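PDB 1TU1: effector EagT6 from Pseudomonas aeruginosa, which acts as a homodimer essential for delivering the toxin Tse6 to target cells, specifically for loading Tse6 onto VgrG1a. Local coordinates for residues Ala18-Pro30 / Arg36-Gln48. Residues are numbered along the deposited sequence; the frame is centred on the assembly and turned at random.
Sequences AWQDQSINIFKLP and REASFVISRDASQ
The antiparallel β-hairpin of strands 25-29 and 38-45 begins the six-stranded sheet of this DcrB-family fold, pairing N25 with I42, F27 with F40 and L29 with A38 as hydrogen-bonded pairs. Each pair closes a ring of two backbone bonds, among them F40 N to F27 O at 2.8 Å. On the face carrying these three pairs, F27 and F40 lie side by side and point the same way, F27 CD2 reaching the edge of the F40 ring, 4.0 Å from F40 CD2. Helix 125-137 packs against L29, A38 and F40. On the face of K28 and S39, I26 CG1 meets V41 CG2 at 4.3 Å. Toward the turn, the E37 side chain crosses that of K28, E37 CD 3.6 Å from K28 CB, and a water links K28 O to E37 OE2. Beyond the ladder R44, its chain bent at chi2 (88°), brings its guanidinium to S23: R44 NH1 makes a weak bond to S23 O (3.0 Å), S23 CB sits over one face, toward its rim, and R44 NH2 forms a salt bridge with E10 of the second subunit. Q20 and D21, with F27 and K28 of the hairpin, pair antiparallel with a strand of that subunit, so the sheet runs on across the interface. E10 of the second subunit is probably R44's main counter-charge, with D21 near but not bonded, tying this hairpin end to the homodimer.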
# COMPACT_ATOMS: atom_id res chain seq x y z
N ALA A 18 -2.24 -12.67 12.73
CA ALA A 18 -2.74 -11.68 13.67
C ALA A 18 -2.56 -10.25 13.18
O ALA A 18 -3.22 -9.35 13.68
CB ALA A 18 -2.07 -11.86 15.00
N TRP A 19 -1.64 -10.02 12.23
CA TRP A 19 -1.43 -8.66 11.68
C TRP A 19 -2.61 -8.23 10.81
O TRP A 19 -3.13 -9.01 10.03
CB TRP A 19 -0.15 -8.60 10.84
CG TRP A 19 1.13 -8.75 11.62
CD1 TRP A 19 1.27 -9.14 12.92
CD2 TRP A 19 2.46 -8.51 11.13
NE1 TRP A 19 2.60 -9.15 13.27
CE2 TRP A 19 3.35 -8.78 12.19
CE3 TRP A 19 2.98 -8.10 9.91
CZ2 TRP A 19 4.74 -8.64 12.07
CZ3 TRP A 19 4.39 -7.97 9.79
CH2 TRP A 19 5.23 -8.24 10.87
N GLN A 20 -2.98 -6.96 10.91
CA GLN A 20 -4.10 -6.42 10.16
C GLN A 20 -3.57 -5.66 8.93
O GLN A 20 -2.81 -4.73 9.06
CB GLN A 20 -4.92 -5.48 11.05
CG GLN A 20 -6.02 -4.73 10.34
CD GLN A 20 -6.66 -3.69 11.23
OE1 GLN A 20 -6.90 -3.95 12.42
NE2 GLN A 20 -6.96 -2.52 10.68
N ASP A 21 -4.01 -6.09 7.76
CA ASP A 21 -3.55 -5.54 6.49
C ASP A 21 -4.29 -4.28 6.09
O ASP A 21 -5.50 -4.29 6.01
CB ASP A 21 -3.73 -6.61 5.42
CG ASP A 21 -3.30 -6.16 4.04
OD1 ASP A 21 -2.54 -5.18 3.91
OD2 ASP A 21 -3.71 -6.76 3.04
N GLN A 22 -3.55 -3.19 5.84
CA GLN A 22 -4.09 -1.88 5.46
C GLN A 22 -3.40 -1.38 4.17
O GLN A 22 -3.37 -0.19 3.89
CB GLN A 22 -3.89 -0.87 6.61
CG GLN A 22 -4.49 -1.36 7.95
CD GLN A 22 -4.40 -0.36 9.11
OE1 GLN A 22 -4.99 -0.62 10.18
NE2 GLN A 22 -3.65 0.73 8.94
N SER A 23 -2.86 -2.31 3.41
CA SER A 23 -2.04 -2.00 2.24
C SER A 23 -2.81 -1.19 1.17
O SER A 23 -3.98 -1.42 0.94
CB SER A 23 -1.52 -3.30 1.64
OG SER A 23 -0.61 -3.90 2.54
N ILE A 24 -2.12 -0.25 0.54
CA ILE A 24 -2.70 0.52 -0.56
C ILE A 24 -1.72 0.58 -1.74
O ILE A 24 -0.54 0.96 -1.59
CB ILE A 24 -3.04 1.95 -0.05
CG1 ILE A 24 -3.97 1.90 1.17
CG2 ILE A 24 -3.74 2.77 -1.12
CD1 ILE A 24 -4.05 3.20 1.92
N ASN A 25 -2.16 0.14 -2.91
CA ASN A 25 -1.39 0.35 -4.13
C ASN A 25 -1.80 1.66 -4.75
O ASN A 25 -2.99 1.93 -4.90
CB ASN A 25 -1.55 -0.78 -5.11
CG ASN A 25 -1.15 -2.12 -4.53
OD1 ASN A 25 0.04 -2.45 -4.45
ND2 ASN A 25 -2.15 -2.86 -4.05
N ILE A 26 -0.82 2.49 -5.11
CA ILE A 26 -1.10 3.84 -5.55
C ILE A 26 -0.39 4.03 -6.89
O ILE A 26 0.82 3.81 -6.96
CB ILE A 26 -0.61 4.88 -4.54
CG1 ILE A 26 -1.30 4.70 -3.17
CG2 ILE A 26 -0.81 6.29 -5.10
CD1 ILE A 26 -0.69 5.51 -2.07
N PHE A 27 -1.15 4.45 -7.90
CA PHE A 27 -0.63 4.77 -9.23
C PHE A 27 -1.13 6.15 -9.66
O PHE A 27 -2.29 6.49 -9.48
CB PHE A 27 -1.03 3.71 -10.25
CG PHE A 27 -0.55 2.36 -9.89
CD1 PHE A 27 0.73 1.96 -10.21
CD2 PHE A 27 -1.37 1.47 -9.18
CE1 PHE A 27 1.20 0.71 -9.87
CE2 PHE A 27 -0.91 0.23 -8.84
CZ PHE A 27 0.36 -0.16 -9.18
N LYS A 28 -0.22 6.99 -10.15
CA LYS A 28 -0.59 8.30 -10.66
C LYS A 28 -0.53 8.25 -12.18
O LYS A 28 0.48 7.88 -12.74
CB LYS A 28 0.35 9.39 -10.14
CG LYS A 28 0.43 9.46 -8.62
CD LYS A 28 -0.93 9.65 -8.00
CE LYS A 28 -0.86 9.91 -6.51
NZ LYS A 28 -0.16 11.19 -6.23
N LEU A 29 -1.64 8.61 -12.80
CA LEU A 29 -1.78 8.65 -14.26
C LEU A 29 -1.35 10.05 -14.71
O LEU A 29 -1.99 11.00 -14.35
CB LEU A 29 -3.23 8.41 -14.68
CG LEU A 29 -3.76 6.98 -14.58
CD1 LEU A 29 -3.99 6.58 -13.10
CD2 LEU A 29 -5.04 6.83 -15.41
N PRO A 30 -0.30 10.15 -15.52
CA PRO A 30 0.32 11.45 -15.83
C PRO A 30 -0.63 12.48 -16.42
O PRO A 30 -1.52 12.12 -17.21
CB PRO A 30 1.41 11.10 -16.86
CG PRO A 30 1.13 9.69 -17.32
CD PRO A 30 0.37 9.03 -16.20
N ARG A 36 -5.34 17.12 -15.81
CA ARG A 36 -4.43 16.96 -14.68
C ARG A 36 -4.17 15.48 -14.35
O ARG A 36 -4.83 14.56 -14.87
CB ARG A 36 -4.97 17.66 -13.43
CG ARG A 36 -5.43 19.11 -13.63
CD ARG A 36 -4.38 20.04 -14.23
NE ARG A 36 -4.76 21.45 -14.09
CZ ARG A 36 -4.08 22.48 -14.61
NH1 ARG A 36 -2.97 22.28 -15.31
NH2 ARG A 36 -4.51 23.72 -14.42
N GLU A 37 -3.15 15.26 -13.53
CA GLU A 37 -2.80 13.93 -13.07
C GLU A 37 -3.98 13.34 -12.30
O GLU A 37 -4.58 14.00 -11.50
CB GLU A 37 -1.59 14.01 -12.15
CG GLU A 37 -0.96 12.68 -11.80
CD GLU A 37 0.39 12.84 -11.12
OE1 GLU A 37 0.39 13.05 -9.90
OE2 GLU A 37 1.43 12.74 -11.79
N ALA A 38 -4.29 12.09 -12.58
CA ALA A 38 -5.30 11.32 -11.82
C ALA A 38 -4.62 10.26 -10.96
O ALA A 38 -3.43 10.00 -11.09
CB ALA A 38 -6.25 10.65 -12.78
N SER A 39 -5.39 9.65 -10.07
CA SER A 39 -4.87 8.54 -9.26
C SER A 39 -5.72 7.30 -9.44
O SER A 39 -6.95 7.39 -9.59
CB SER A 39 -4.76 8.93 -7.80
OG SER A 39 -6.00 9.11 -7.17
N PHE A 40 -5.06 6.15 -9.39
CA PHE A 40 -5.71 4.83 -9.42
C PHE A 40 -5.15 4.09 -8.22
O PHE A 40 -3.94 3.83 -8.16
CB PHE A 40 -5.38 4.12 -10.71
CG PHE A 40 -5.93 2.72 -10.80
CD1 PHE A 40 -7.30 2.51 -10.87
CD2 PHE A 40 -5.07 1.61 -10.76
CE1 PHE A 40 -7.82 1.20 -10.97
CE2 PHE A 40 -5.58 0.29 -10.85
CZ PHE A 40 -6.96 0.09 -10.94
N VAL A 41 -6.03 3.77 -7.28
CA VAL A 41 -5.63 3.27 -5.97
C VAL A 41 -6.35 1.93 -5.68
O VAL A 41 -7.56 1.81 -5.89
CB VAL A 41 -5.97 4.29 -4.89
CG1 VAL A 41 -5.83 3.71 -3.50
CG2 VAL A 41 -5.12 5.56 -5.05
N ILE A 42 -5.59 0.95 -5.23
CA ILE A 42 -6.14 -0.35 -4.83
C ILE A 42 -6.06 -0.44 -3.34
O ILE A 42 -4.96 -0.29 -2.75
CB ILE A 42 -5.38 -1.49 -5.47
CG1 ILE A 42 -5.28 -1.29 -6.99
CG2 ILE A 42 -6.07 -2.85 -5.15
CD1 ILE A 42 -4.38 -2.31 -7.67
N SER A 43 -7.21 -0.68 -2.72
CA SER A 43 -7.36 -0.80 -1.28
C SER A 43 -8.12 -2.11 -0.95
O SER A 43 -8.54 -2.83 -1.86
CB SER A 43 -8.06 0.41 -0.70
OG SER A 43 -9.36 0.58 -1.24
N ARG A 44 -8.14 -2.46 0.34
CA ARG A 44 -8.78 -3.68 0.84
C ARG A 44 -9.76 -3.31 1.95
O ARG A 44 -9.51 -2.39 2.73
CB ARG A 44 -7.75 -4.63 1.46
CG ARG A 44 -6.75 -5.21 0.50
CD ARG A 44 -5.51 -4.32 0.32
NE ARG A 44 -4.63 -4.90 -0.68
CZ ARG A 44 -3.88 -4.24 -1.55
NH1 ARG A 44 -3.89 -2.92 -1.61
NH2 ARG A 44 -3.14 -4.97 -2.40
N ASP A 45 -10.85 -4.08 2.06
CA ASP A 45 -11.86 -3.84 3.09
C ASP A 45 -12.29 -5.21 3.64
O ASP A 45 -12.97 -5.96 2.95
CB ASP A 45 -13.02 -3.06 2.47
CG ASP A 45 -14.10 -2.64 3.50
OD1 ASP A 45 -14.08 -3.07 4.67
OD2 ASP A 45 -15.03 -1.87 3.17
N ALA A 46 -11.86 -5.52 4.86
CA ALA A 46 -12.15 -6.80 5.50
C ALA A 46 -13.45 -6.79 6.34
O ALA A 46 -13.69 -7.72 7.12
CB ALA A 46 -10.98 -7.24 6.34
N SER A 47 -14.27 -5.78 6.16
CA SER A 47 -15.49 -5.59 6.96
C SER A 47 -16.72 -6.37 6.44
O SER A 47 -17.78 -6.32 7.06
CB SER A 47 -15.84 -4.11 7.07
OG SER A 47 -16.33 -3.58 5.84
N GLN A 48 -16.62 -7.03 5.29
CA GLN A 48 -17.77 -7.74 4.74
C GLN A 48 -18.18 -8.84 5.71
O GLN A 48 -19.36 -8.98 6.02
CB GLN A 48 -17.48 -8.35 3.37
CG GLN A 48 -18.58 -9.35 2.93
CD GLN A 48 -18.41 -9.89 1.54
OE1 GLN A 48 -17.36 -9.70 0.89
NE2 GLN A 48 -19.44 -10.57 1.05
O HOH W 1 -7.51 -2.52 4.80
O HOH W 2 -6.38 -1.19 2.33
O HOH W 3 2.17 10.09 -13.35